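Local atomic coordinates of putative Endoribonuclease L-PSP (Entamoeba histolytica, PDB entry 3M1X), a protein that is of unknown function but belongs to the RutC (YjgF/YER057c/UK114) family and may have deaminase activity, as is generally assigned to that family. Residues T98-A103 with P124-F129; E72-V77 with A138-E143; D93-T98 with V142-T147. All coordinates share one frame; numbering follows the deposited sequence.

In the fold
From the N terminus, helix 70-87 comes first. It supplies residues 72-77 of contact 2, whose partner, 138-143, comes only near the C terminus. Strand 95-102 follows and serves two contacts. Its start, within 93-98, pairs antiparallel with 142-147 in contact 3. Its end, within 98-103, pairs in parallel with 124-129 in contact 1, after the chain has passed through helix 108-119. Contact 1 is therefore nested inside the loops closed by contacts 2 and 3. Those two loops overlap rather than nest cleanly, and share Val142 and Glu143. Together the contacts set strand 95-102 between its two sheet neighbours and lay helix 70-87 against the sheet.

Contact 1 of 3, residues T98-A103 with P124-F129; sequences TTCLLA and PARACF
Phe129 has CG between its backbone N and carbonyl carbon (chi1 63°), and this carries its ring to Leu101. Leu101 has CG anti to its carbonyl carbon (chi1 -60°), and the two side chains lie side by side, pointing the same way. The closest approach is Leu101 CD2 to Phe129 CZ, 3.4 Å. Thr99 CG2 meets the edge of the ring, near its plane, at Phe129 CE2. Phe129 also packs edge-to-face with Phe129 of the second and third subunits.

On the other face of the sheet, Arg126 CG lies 3.4 Å from Thr98 OG1, and Cys100 SG touches Arg126 CD at 3.9 Å. Cys128 SG sits over one face of the Arg126 guanidinium, offset toward its rim. Arg126 NH1 is hydrogen-bonded to Asn112 OD1, and Arg126 NE to a bound citrate, probably from the crystallisation liquor. Thr98 OG1 is hydrogen-bonded to Tyr115 OH.

Five backbone bonds join the strands. Cys100 N to Ala127 O is 2.9 Å. Phe129 N to Cys100 O is 3.1 Å. Leu102 N to Phe129 O, 2.9 Å, closes the row. Strands 95-102 and 125-130, with helix 108-119 between them, form a beta-alpha-beta crossover of the trimeric YjgF-type fold.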
loop_
_atom_site.group_PDB
_atom_site.type_symbol
_atom_site.label_atom_id
_atom_site.label_comp_id
_atom_site.label_asym_id
_atom_site.label_seq_id
_atom_site.Cartn_x
_atom_site.Cartn_y
_atom_site.Cartn_z
ATOM N N THR A 98 -4.295 -2.439 7.578
ATOM C CA THR A 98 -4.693 -3.239 6.435
ATOM C C THR A 98 -4.913 -2.365 5.212
ATOM O O THR A 98 -5.123 -1.167 5.332
ATOM C CB THR A 98 -5.982 -4.016 6.727
ATOM O OG1 THR A 98 -7.048 -3.086 6.771
ATOM C CG2 THR A 98 -5.925 -4.836 7.990
ATOM N N THR A 99 -4.863 -3.007 4.070
ATOM C CA THR A 99 -5.281 -2.411 2.841
ATOM C C THR A 99 -6.247 -3.400 2.204
ATOM O O THR A 99 -5.912 -4.588 2.027
ATOM C CB THR A 99 -4.134 -2.071 1.891
ATOM O OG1 THR A 99 -3.209 -1.247 2.605
ATOM C CG2 THR A 99 -4.643 -1.307 0.661
ATOM N N CYS A 100 -7.431 -2.922 1.847
ATOM C CA CYS A 100 -8.563 -3.736 1.390
ATOM C C CYS A 100 -8.927 -3.351 -0.029
ATOM O O CYS A 100 -9.336 -2.216 -0.267
ATOM C CB CYS A 100 -9.747 -3.539 2.330
ATOM S SG CYS A 100 -9.414 -3.979 4.046
ATOM N N LEU A 101 -8.700 -4.298 -0.946
ATOM C CA LEU A 101 -8.883 -4.089 -2.377
ATOM C C LEU A 101 -10.087 -4.820 -2.840
ATOM O O LEU A 101 -10.234 -6.038 -2.573
ATOM C CB LEU A 101 -7.660 -4.570 -3.139
ATOM C CG LEU A 101 -6.314 -3.922 -2.819
ATOM C CD1 LEU A 101 -5.637 -4.494 -1.595
ATOM C CD2 LEU A 101 -5.390 -4.068 -4.066
ATOM N N LEU A 102 -10.974 -4.156 -3.535
ATOM C CA LEU A 102 -12.212 -4.774 -4.082
ATOM C C LEU A 102 -12.196 -4.756 -5.570
ATOM O O LEU A 102 -11.750 -3.791 -6.172
ATOM C CB LEU A 102 -13.430 -3.978 -3.564
ATOM C CG LEU A 102 -13.619 -4.021 -2.070
ATOM C CD1 LEU A 102 -14.645 -2.939 -1.667
ATOM C CD2 LEU A 102 -14.022 -5.389 -1.588
ATOM N N ALA A 103 -12.801 -5.751 -6.160
ATOM C CA ALA A 103 -13.043 -5.750 -7.609
ATOM C C ALA A 103 -14.137 -4.769 -7.949
ATOM O O ALA A 103 -14.190 -4.268 -9.084
ATOM C CB ALA A 103 -13.393 -7.165 -8.135
ATOM N N PRO A 124 -7.716 -1.885 13.251
ATOM C CA PRO A 124 -6.499 -1.449 12.554
ATOM C C PRO A 124 -6.704 -0.116 11.834
ATOM O O PRO A 124 -7.856 0.207 11.449
ATOM C CB PRO A 124 -6.208 -2.567 11.542
ATOM C CG PRO A 124 -6.878 -3.785 12.157
ATOM C CD PRO A 124 -8.099 -3.263 12.837
ATOM N N ALA A 125 -5.643 0.553 11.530
ATOM C CA ALA A 125 -5.691 1.539 10.498
ATOM C C ALA A 125 -6.039 0.860 9.197
ATOM O O ALA A 125 -5.762 -0.329 9.012
ATOM C CB ALA A 125 -4.379 2.328 10.408
ATOM N N ARG A 126 -6.582 1.577 8.220
ATOM C CA ARG A 126 -7.121 0.963 7.010
ATOM C C ARG A 126 -7.149 1.915 5.841
ATOM O O ARG A 126 -7.388 3.108 5.995
ATOM C CB ARG A 126 -8.539 0.445 7.279
ATOM C CG ARG A 126 -9.068 -0.467 6.184
ATOM C CD ARG A 126 -10.382 -1.106 6.560
ATOM N NE ARG A 126 -11.480 -0.157 6.480
ATOM C CZ ARG A 126 -12.733 -0.526 6.518
ATOM N NH1 ARG A 126 -13.092 -1.759 6.804
ATOM N NH2 ARG A 126 -13.683 0.397 6.293
ATOM N N ALA A 127 -6.911 1.360 4.652
ATOM C CA ALA A 127 -7.245 2.009 3.403
ATOM C C ALA A 127 -7.927 1.035 2.513
ATOM O O ALA A 127 -7.560 -0.132 2.458
ATOM C CB ALA A 127 -6.007 2.557 2.708
ATOM N N CYS A 128 -8.929 1.493 1.802
ATOM C CA CYS A 128 -9.748 0.651 0.925
ATOM C C CYS A 128 -9.957 1.343 -0.416
ATOM O O CYS A 128 -10.028 2.551 -0.538
ATOM C CB CYS A 128 -11.171 0.464 1.512
ATOM S SG CYS A 128 -11.245 -0.162 3.158
ATOM N N PHE A 129 -10.072 0.528 -1.451
ATOM C CA PHE A 129 -10.356 1.041 -2.786
ATOM C C PHE A 129 -10.816 -0.087 -3.651
ATOM O O PHE A 129 -10.605 -1.275 -3.368
ATOM C CB PHE A 129 -9.135 1.756 -3.415
ATOM C CG PHE A 129 -7.918 0.872 -3.652
ATOM C CD1 PHE A 129 -7.673 0.302 -4.846
ATOM C CD2 PHE A 129 -7.022 0.689 -2.617
ATOM C CE1 PHE A 129 -6.550 -0.499 -5.035
ATOM C CE2 PHE A 129 -5.926 -0.090 -2.810
ATOM C CZ PHE A 129 -5.662 -0.644 -3.997
#

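Contact 2 of 3, residues E72-V77 with A138-E143; sequences EQSKQV and ALVEVE
Helix 70-87 packs on the beta-sheet here, through the side chains of Gln73, Ser74 and Val77. They meet Leu139, Val140 and Val142, at the start of strand 140-146 and just before it. The axes of helix segment 72-77 and strand segment 140-143 are 8.4 Å apart and run at 18° to each other, in nearly the same direction.

The polar part of the contact is the amide of Gln73. Its chain is extended beyond CG (chi2 -175°), which carries the amide across to the residues ahead of the strand. Gln73 OE1 accepts a hydrogen bond from Leu139 N at 2.9 Å. The bond is nearly straight at hydrogen (169°), with the donor tilted a little from the carbonyl plane. A water gives a second bond to Gln73 OE1, 2.8 Å from it, and also donates to Val140 O. Two donors thus grip the one oxygen. Gln73 NE2 bonds to Gly67 O, so both ends of the amide are held and its rotation is fixed. The Leu139 side chain crosses that of Gln73 at about a right angle, with Leu139 CB 3.4 Å from Gln73 OE1.

This is the alpha/beta arrangement of the YjgF-type fold, in which helices 70-87 and 108-119 lie against the sheet. Val140 CG1 reaches Gln73 CB at 3.8 Å and Ser74 OG at 3.7 Å. The Ser74 hydroxyl is itself bonded to Ile70 O, one turn back in the helix. Phe111 of helix 108-119 touches Ser74, Val140 and Val142.

Farther along, Val77 divides its two methyls between two strand residues. Val77 CG1 lies 3.6 Å from Val142 CB, while Val77 CG2 meets Val140 CG1 at 4.1 Å.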
loop_
_atom_site.group_PDB
_atom_site.type_symbol
_atom_site.label_atom_id
_atom_site.label_comp_id
_atom_site.label_asym_id
_atom_site.label_seq_id
_atom_site.Cartn_x
_atom_site.Cartn_y
_atom_site.Cartn_z
ATOM N N GLU A 72 -18.501 -15.151 0.305
ATOM C CA GLU A 72 -17.676 -16.320 0.411
ATOM C C GLU A 72 -16.191 -16.023 0.319
ATOM O O GLU A 72 -15.393 -16.515 1.153
ATOM C CB GLU A 72 -18.076 -17.332 -0.660
ATOM C CG GLU A 72 -19.424 -18.018 -0.395
ATOM C CD GLU A 72 -20.061 -18.537 -1.645
ATOM O OE1 GLU A 72 -20.948 -19.300 -1.409
ATOM O OE2 GLU A 72 -19.845 -18.174 -2.792
ATOM N N GLN A 73 -15.821 -15.196 -0.634
ATOM C CA GLN A 73 -14.437 -14.861 -0.755
ATOM C C GLN A 73 -13.951 -13.977 0.371
ATOM O O GLN A 73 -12.807 -14.149 0.804
ATOM C CB GLN A 73 -14.115 -14.204 -2.102
ATOM C CG GLN A 73 -14.278 -15.164 -3.267
ATOM C CD GLN A 73 -13.856 -14.614 -4.610
ATOM O OE1 GLN A 73 -13.108 -13.635 -4.680
ATOM N NE2 GLN A 73 -14.365 -15.239 -5.679
ATOM N N SER A 74 -14.742 -13.026 0.827
ATOM C CA SER A 74 -14.330 -12.167 1.935
ATOM C C SER A 74 -14.080 -12.930 3.189
ATOM O O SER A 74 -13.082 -12.722 3.920
ATOM C CB SER A 74 -15.315 -11.042 2.168
ATOM O OG SER A 74 -15.443 -10.183 1.079
ATOM N N LYS A 75 -14.966 -13.899 3.522
ATOM C CA LYS A 75 -14.755 -14.701 4.692
ATOM C C LYS A 75 -13.498 -15.495 4.571
ATOM O O LYS A 75 -12.723 -15.604 5.524
ATOM C CB LYS A 75 -15.976 -15.626 4.869
ATOM C CG LYS A 75 -17.207 -14.959 5.320
ATOM C CD LYS A 75 -18.439 -15.840 5.193
ATOM C CE LYS A 75 -19.664 -15.044 5.570
ATOM N NZ LYS A 75 -20.825 -16.063 5.690
ATOM N N GLN A 76 -13.226 -16.065 3.422
ATOM C CA GLN A 76 -12.035 -16.848 3.193
ATOM C C GLN A 76 -10.771 -16.004 3.309
ATOM O O GLN A 76 -9.764 -16.436 3.861
ATOM C CB GLN A 76 -12.054 -17.594 1.883
ATOM C CG GLN A 76 -10.905 -18.621 1.730
ATOM C CD GLN A 76 -11.031 -19.745 2.768
ATOM O OE1 GLN A 76 -12.071 -20.391 2.776
ATOM N NE2 GLN A 76 -10.038 -20.021 3.558
ATOM N N VAL A 77 -10.801 -14.795 2.757
ATOM C CA VAL A 77 -9.671 -13.902 2.855
ATOM C C VAL A 77 -9.328 -13.625 4.319
ATOM O O VAL A 77 -8.169 -13.683 4.730
ATOM C CB VAL A 77 -9.923 -12.587 2.114
ATOM C CG1 VAL A 77 -8.949 -11.434 2.557
ATOM C CG2 VAL A 77 -9.844 -12.778 0.569
ATOM N N ALA A 138 -10.099 -12.489 -8.655
ATOM C CA ALA A 138 -10.640 -12.391 -7.285
ATOM C C ALA A 138 -11.522 -11.207 -7.117
ATOM O O ALA A 138 -11.306 -10.127 -7.725
ATOM C CB ALA A 138 -9.403 -12.272 -6.319
ATOM N N LEU A 139 -12.468 -11.312 -6.216
ATOM C CA LEU A 139 -13.332 -10.213 -5.924
ATOM C C LEU A 139 -12.837 -9.263 -4.825
ATOM O O LEU A 139 -13.338 -8.180 -4.635
ATOM C CB LEU A 139 -14.698 -10.747 -5.470
ATOM C CG LEU A 139 -15.496 -11.521 -6.526
ATOM C CD1 LEU A 139 -16.799 -11.929 -5.916
ATOM C CD2 LEU A 139 -15.638 -10.700 -7.864
ATOM N N VAL A 140 -11.867 -9.734 -4.040
ATOM C CA VAL A 140 -11.370 -9.049 -2.838
ATOM C C VAL A 140 -9.989 -9.570 -2.537
ATOM O O VAL A 140 -9.730 -10.754 -2.685
ATOM C CB VAL A 140 -12.350 -9.235 -1.680
ATOM C CG1 VAL A 140 -12.718 -10.696 -1.439
ATOM C CG2 VAL A 140 -11.834 -8.598 -0.406
ATOM N N GLU A 141 -9.116 -8.665 -2.089
ATOM C CA GLU A 141 -7.776 -8.954 -1.688
ATOM C C GLU A 141 -7.477 -8.113 -0.479
ATOM O O GLU A 141 -7.763 -6.917 -0.502
ATOM C CB GLU A 141 -6.840 -8.624 -2.852
ATOM C CG GLU A 141 -5.373 -8.877 -2.576
ATOM C CD GLU A 141 -4.442 -8.322 -3.691
ATOM O OE1 GLU A 141 -4.673 -8.714 -4.744
ATOM O OE2 GLU A 141 -3.594 -7.478 -3.362
ATOM N N VAL A 142 -6.866 -8.653 0.579
ATOM C CA VAL A 142 -6.547 -7.881 1.799
ATOM C C VAL A 142 -5.119 -8.197 2.212
ATOM O O VAL A 142 -4.774 -9.357 2.391
ATOM C CB VAL A 142 -7.516 -8.167 2.939
ATOM C CG1 VAL A 142 -7.090 -7.293 4.180
ATOM C CG2 VAL A 142 -8.986 -7.837 2.559
ATOM N N GLU A 143 -4.318 -7.168 2.296
ATOM C CA GLU A 143 -2.957 -7.256 2.868
ATOM C C GLU A 143 -2.918 -6.574 4.211
ATOM O O GLU A 143 -3.827 -5.805 4.583
ATOM C CB GLU A 143 -1.923 -6.643 1.938
ATOM C CG GLU A 143 -2.205 -5.160 1.634
ATOM C CD GLU A 143 -1.202 -4.494 0.820
ATOM O OE1 GLU A 143 -0.221 -5.003 0.387
ATOM O OE2 GLU A 143 -1.441 -3.262 0.526
HETATM O O HOH W 1 -10.773 -13.187 -3.280
#

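Contact 3 of 3, residues D93-T98 with V142-T147; sequences DKVVKT and VECIAT
A classic beta bulge interrupts the antiparallel pairing of strands 95-102 and 140-146 in the sheet: Val96 and Lys97 both face Ile145. Val96 N bonds to Ile145 O at 2.8 Å. Lys97 N reaches the same oxygen in a weak bond of 3.3 Å. One carbonyl thus serves two successive amides, and the register shifts by one residue.

Regular pairing continues on each side of the bulge. Ile145 N bonds to Lys97 O at 2.9 Å, and Thr147 N bonds to Lys94 O at 3.0 Å. Val95 with Ala146 and Thr98 with Cys144 are non-hydrogen-bonded pairs.

The side chains of these two pairs lie on one face of the sheet. Val95 CG1, anti to the backbone N (chi1 173°), comes within 3.9 Å of Cys144 CB. Thr98 CG2 lies 3.8 Å from the same carbon. Leu85 of helix 70-87 touches Val95 and Ala146.

On the other face, the Lys97 chain bends at chi2 and chi4. Its NZ gives a hydrogen bond to Thr98 O, from above the carbonyl plane. Outside these segments, Lys97 NZ also forms a salt bridge with Glu143 OE1 of the second subunit. All three bulge residues touch that subunit: Val96 packs on its Cys46, Lys97 on its Cys52 and Ile145 on its Tyr51.

At the far end, the Lys94 and Thr147 side chains cross at about a right angle. Lys94 NZ is hydrogen-bonded to Leu148 O, while Lys94 CB rests 3.8 Å from Thr147 CG2.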
loop_
_atom_site.group_PDB
_atom_site.type_symbol
_atom_site.label_atom_id
_atom_site.label_comp_id
_atom_site.label_asym_id
_atom_site.label_seq_id
_atom_site.Cartn_x
_atom_site.Cartn_y
_atom_site.Cartn_z
ATOM N N ASP A 93 -5.398 -9.450 16.551
ATOM C CA ASP A 93 -5.340 -8.303 17.460
ATOM C C ASP A 93 -4.065 -7.524 17.384
ATOM O O ASP A 93 -4.021 -6.382 17.847
ATOM C CB ASP A 93 -5.489 -8.754 18.937
ATOM C CG ASP A 93 -6.874 -9.039 19.334
ATOM O OD1 ASP A 93 -7.854 -8.703 18.654
ATOM O OD2 ASP A 93 -7.045 -9.656 20.409
ATOM N N LYS A 94 -3.038 -8.080 16.757
ATOM C CA LYS A 94 -1.757 -7.413 16.557
ATOM C C LYS A 94 -1.621 -6.747 15.207
ATOM O O LYS A 94 -0.560 -6.230 14.866
ATOM C CB LYS A 94 -0.632 -8.389 16.848
ATOM C CG LYS A 94 -0.437 -8.674 18.333
ATOM C CD LYS A 94 0.612 -9.725 18.574
ATOM C CE LYS A 94 0.837 -9.961 20.087
ATOM N NZ LYS A 94 1.903 -10.951 20.331
ATOM N N VAL A 95 -2.677 -6.730 14.386
ATOM C CA VAL A 95 -2.666 -6.078 13.105
ATOM C C VAL A 95 -2.676 -4.570 13.311
ATOM O O VAL A 95 -3.569 -4.039 13.983
ATOM C CB VAL A 95 -3.786 -6.547 12.203
ATOM C CG1 VAL A 95 -3.863 -5.721 10.925
ATOM C CG2 VAL A 95 -3.626 -8.023 11.892
ATOM N N VAL A 96 -1.740 -3.869 12.693
ATOM C CA VAL A 96 -1.700 -2.381 12.836
ATOM C C VAL A 96 -2.357 -1.712 11.681
ATOM O O VAL A 96 -2.938 -0.614 11.896
ATOM C CB VAL A 96 -0.264 -1.786 13.038
ATOM C CG1 VAL A 96 0.321 -2.404 14.271
ATOM C CG2 VAL A 96 0.674 -1.917 11.805
ATOM N N LYS A 97 -2.328 -2.263 10.485
ATOM C CA LYS A 97 -2.801 -1.589 9.288
ATOM C C LYS A 97 -3.187 -2.642 8.291
ATOM O O LYS A 97 -2.456 -3.605 8.085
ATOM C CB LYS A 97 -1.640 -0.705 8.723
ATOM C CG LYS A 97 -1.778 -0.142 7.338
ATOM C CD LYS A 97 -2.866 0.884 7.256
ATOM C CE LYS A 97 -2.895 1.666 5.873
ATOM N NZ LYS A 97 -2.974 0.700 4.765
ATOM N N THR A 98 -4.295 -2.439 7.578
ATOM C CA THR A 98 -4.693 -3.239 6.435
ATOM C C THR A 98 -4.913 -2.365 5.212
ATOM O O THR A 98 -5.123 -1.167 5.332
ATOM C CB THR A 98 -5.982 -4.016 6.727
ATOM O OG1 THR A 98 -7.048 -3.086 6.771
ATOM C CG2 THR A 98 -5.925 -4.836 7.990
ATOM N N VAL A 142 -6.866 -8.653 0.579
ATOM C CA VAL A 142 -6.547 -7.881 1.799
ATOM C C VAL A 142 -5.119 -8.197 2.212
ATOM O O VAL A 142 -4.774 -9.357 2.391
ATOM C CB VAL A 142 -7.516 -8.167 2.939
ATOM C CG1 VAL A 142 -7.090 -7.293 4.180
ATOM C CG2 VAL A 142 -8.986 -7.837 2.559
ATOM N N GLU A 143 -4.318 -7.168 2.296
ATOM C CA GLU A 143 -2.957 -7.256 2.868
ATOM C C GLU A 143 -2.918 -6.574 4.211
ATOM O O GLU A 143 -3.827 -5.805 4.583
ATOM C CB GLU A 143 -1.923 -6.643 1.938
ATOM C CG GLU A 143 -2.205 -5.160 1.634
ATOM C CD GLU A 143 -1.202 -4.494 0.820
ATOM O OE1 GLU A 143 -0.221 -5.003 0.387
ATOM O OE2 GLU A 143 -1.441 -3.262 0.526
ATOM N N CYS A 144 -1.879 -6.810 4.994
ATOM C CA CYS A 144 -1.733 -6.119 6.293
ATOM C C CYS A 144 -0.315 -6.109 6.784
ATOM O O CYS A 144 0.535 -6.845 6.285
ATOM C CB CYS A 144 -2.683 -6.739 7.303
ATOM S SG CYS A 144 -2.159 -8.322 7.986
ATOM N N ILE A 145 -0.094 -5.276 7.796
ATOM C CA ILE A 145 1.110 -5.303 8.577
ATOM C C ILE A 145 0.720 -5.461 10.015
ATOM O O ILE A 145 -0.272 -4.898 10.493
ATOM C CB ILE A 145 2.020 -4.051 8.386
ATOM C CG1 ILE A 145 3.377 -4.224 9.132
ATOM C CG2 ILE A 145 1.302 -2.806 8.819
ATOM C CD1 ILE A 145 4.221 -2.996 9.075
ATOM N N ALA A 146 1.477 -6.269 10.736
ATOM C CA ALA A 146 1.218 -6.603 12.119
ATOM C C ALA A 146 2.478 -6.556 12.904
ATOM O O ALA A 146 3.609 -6.543 12.386
ATOM C CB ALA A 146 0.574 -7.989 12.240
ATOM N N THR A 147 2.366 -6.552 14.248
ATOM C CA THR A 147 3.479 -6.719 15.138
ATOM C C THR A 147 3.522 -8.138 15.656
ATOM O O THR A 147 2.542 -8.804 15.820
ATOM C CB THR A 147 3.450 -5.721 16.297
ATOM O OG1 THR A 147 4.616 -5.793 17.078
ATOM C CG2 THR A 147 2.208 -5.859 17.185
#